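Local coordinates for protein 3-hydroxy-3-methylglutaryl-CoA lyase (Acinetobacter baumannii, PDB 6NDS) that belongs to the HMGL-like family of TIM-barrel enzymes and, in this structure, holds a zinc ion and coenzyme A, at residues H173-K176 / N181-L184. Sequence-based numbering, arbitrary orientation.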
ATOM      1  N   HIS A 173      20.358  -9.511 -23.690  1.00 30.57           N
ATOM      2  CA  HIS A 173      21.496 -10.405 -23.490  1.00 31.39           C
ATOM      3  C   HIS A 173      21.041 -11.745 -22.918  1.00 29.33           C
ATOM      4  O   HIS A 173      21.535 -12.803 -23.326  1.00 31.05           O
ATOM      5  CB  HIS A 173      22.524  -9.740 -22.575  1.00 31.89           C
ATOM      6  CG  HIS A 173      23.894 -10.343 -22.648  1.00 36.27           C
ATOM      7  ND1 HIS A 173      24.137 -11.592 -23.184  1.00 41.69           N
ATOM      8  CD2 HIS A 173      25.097  -9.865 -22.249  1.00 39.57           C
ATOM      9  CE1 HIS A 173      25.431 -11.853 -23.112  1.00 40.44           C
ATOM     10  NE2 HIS A 173      26.036 -10.823 -22.548  1.00 43.42           N
ATOM     11  N   TYR A 174      20.103 -11.721 -21.970  1.00 26.72           N
ATOM     12  CA  TYR A 174      19.509 -12.966 -21.495  1.00 24.27           C
ATOM     13  C   TYR A 174      18.896 -13.755 -22.649  1.00 29.14           C
ATOM     14  O   TYR A 174      19.101 -14.970 -22.766  1.00 29.47           O
ATOM     15  CB  TYR A 174      18.456 -12.666 -20.432  1.00 22.96           C
ATOM     16  CG  TYR A 174      18.963 -12.543 -19.013  1.00 24.07           C
ATOM     17  CD1 TYR A 174      19.780 -13.515 -18.441  1.00 25.51           C
ATOM     18  CD2 TYR A 174      18.594 -11.457 -18.228  1.00 23.15           C
ATOM     19  CE1 TYR A 174      20.213 -13.398 -17.119  1.00 21.46           C
ATOM     20  CE2 TYR A 174      19.020 -11.332 -16.923  1.00 21.63           C
ATOM     21  CZ  TYR A 174      19.834 -12.301 -16.371  1.00 22.06           C
ATOM     22  OH  TYR A 174      20.238 -12.165 -15.057  1.00 22.98           O
ATOM     23  N   LEU A 175      18.134 -13.077 -23.514  1.00 29.51           N
ATOM     24  CA  LEU A 175      17.503 -13.756 -24.645  1.00 32.75           C
ATOM     25  C   LEU A 175      18.541 -14.371 -25.569  1.00 34.08           C
ATOM     26  O   LEU A 175      18.330 -15.462 -26.113  1.00 37.57           O
ATOM     27  CB  LEU A 175      16.618 -12.782 -25.426  1.00 34.39           C
ATOM     28  CG  LEU A 175      15.121 -12.735 -25.079  1.00 37.25           C
ATOM     29  CD1 LEU A 175      14.884 -12.783 -23.599  1.00 37.83           C
ATOM     30  CD2 LEU A 175      14.475 -11.496 -25.668  1.00 38.17           C
ATOM     31  N   LYS A 176      19.667 -13.680 -25.768  1.00 28.69           N
ATOM     32  CA  LYS A 176      20.718 -14.202 -26.640  1.00 29.95           C
ATOM     33  C   LYS A 176      21.277 -15.517 -26.112  1.00 36.33           C
ATOM     34  O   LYS A 176      21.695 -16.377 -26.899  1.00 35.89           O
ATOM     35  CB  LYS A 176      21.832 -13.169 -26.800  1.00 39.91           C
ATOM     36  CG  LYS A 176      21.418 -11.936 -27.584  1.00 55.46           C
ATOM     37  CD  LYS A 176      22.610 -11.077 -27.972  1.00 62.84           C
ATOM     38  CE  LYS A 176      22.320  -9.594 -27.775  1.00 59.04           C
ATOM     39  NZ  LYS A 176      22.839  -9.110 -26.461  1.00 46.07           N
ATOM     40  N   ASN A 181      12.623 -16.501 -20.086  1.00 25.30           N
ATOM     41  CA  ASN A 181      11.895 -16.120 -18.882  1.00 24.07           C
ATOM     42  C   ASN A 181      12.710 -15.079 -18.127  1.00 23.79           C
ATOM     43  O   ASN A 181      13.872 -15.325 -17.771  1.00 23.66           O
ATOM     44  CB  ASN A 181      11.598 -17.332 -18.004  1.00 25.05           C
ATOM     45  CG  ASN A 181      10.425 -18.142 -18.523  1.00 30.83           C
ATOM     46  OD1 ASN A 181      10.009 -17.984 -19.668  1.00 40.33           O
ATOM     47  ND2 ASN A 181       9.875 -19.002 -17.678  1.00 32.51           N
ATOM     48  N   ILE A 182      12.087 -13.929 -17.865  1.00 21.07           N
ATOM     49  CA  ILE A 182      12.760 -12.734 -17.369  1.00 22.23           C
ATOM     50  C   ILE A 182      12.006 -12.201 -16.160  1.00 21.75           C
ATOM     51  O   ILE A 182      10.773 -12.118 -16.179  1.00 20.69           O
ATOM     52  CB  ILE A 182      12.830 -11.642 -18.470  1.00 19.59           C
ATOM     53  CG1 ILE A 182      13.582 -12.145 -19.706  1.00 26.05           C
ATOM     54  CG2 ILE A 182      13.435 -10.358 -17.923  1.00 24.38           C
ATOM     55  CD1 ILE A 182      15.017 -12.532 -19.435  1.00 29.49           C
ATOM     56  N   THR A 183      12.738 -11.821 -15.117  1.00 17.43           N
ATOM     57  CA  THR A 183      12.168 -11.076 -13.999  1.00 18.21           C
ATOM     58  C   THR A 183      12.728  -9.663 -13.987  1.00 20.42           C
ATOM     59  O   THR A 183      13.948  -9.475 -14.042  1.00 20.63           O
ATOM     60  CB  THR A 183      12.474 -11.750 -12.663  1.00 20.21           C
ATOM     61  OG1 THR A 183      11.847 -13.043 -12.626  1.00 19.14           O
ATOM     62  CG2 THR A 183      11.978 -10.895 -11.461  1.00 19.72           C
ATOM     63  N   LEU A 184      11.842  -8.675 -13.896  1.00 18.72           N
ATOM     64  CA  LEU A 184      12.245  -7.299 -13.626  1.00 18.34           C
ATOM     65  C   LEU A 184      11.969  -7.011 -12.162  1.00 17.86           C
ATOM     66  O   LEU A 184      10.812  -7.083 -11.721  1.00 19.17           O
ATOM     67  CB  LEU A 184      11.496  -6.307 -14.514  1.00 20.01           C
ATOM     68  CG  LEU A 184      11.606  -6.582 -16.002  1.00 19.22           C
ATOM     69  CD1 LEU A 184      10.768  -5.553 -16.772  1.00 24.66           C
ATOM     70  CD2 LEU A 184      13.071  -6.549 -16.447  1.00 20.03           C
TER
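Y174 and L175, on the last turn of helix 164-176, meet I182 of strand 182-186 in a small, purely apolar helix-to-strand contact in the layer between the barrel's strands and its surrounding helices. No hydrogen bond crosses it, and about 110 Å² of surface is buried in total, more than half of it on I182. The closest approach is I182 CD1 to Y174 CB, 3.6 Å. The same methyl lies 3.9 Å from Y174 CD2, so it sits at the root of the aromatic side chain, reaching the ring obliquely and well short of the hydroxyl. Its position follows from the isoleucine torsions: CG1 stands anti to the carbonyl carbon (chi1 -59°), and a further turn at chi2 (-61°) carries CD1 to the helix. L175 adds a looser touch, its CD1 4.2 Å from I182 CG1, the two side chains crossing at about a right angle. The backbones stay well apart, with Y174 CA and I182 CA separated by 7.9 Å, and across these two segments the contact is made by side chains. Both segments belong to the beta-alpha-beta unit formed by strand 145-151, helix 164-176 and strand 182-186, a repeating element of the TIM barrel with parallel strands inside and helices outside. Beyond I182, the Y174 side chain also touches V150, and its OH is hydrogen-bonded to the backbone O of T149, which ties the buried polar end to the preceding strand. F130 of the neighbouring helix 126-140 meets the Y174 ring with the planes inclined at about 50°, while I207 also packs against I182.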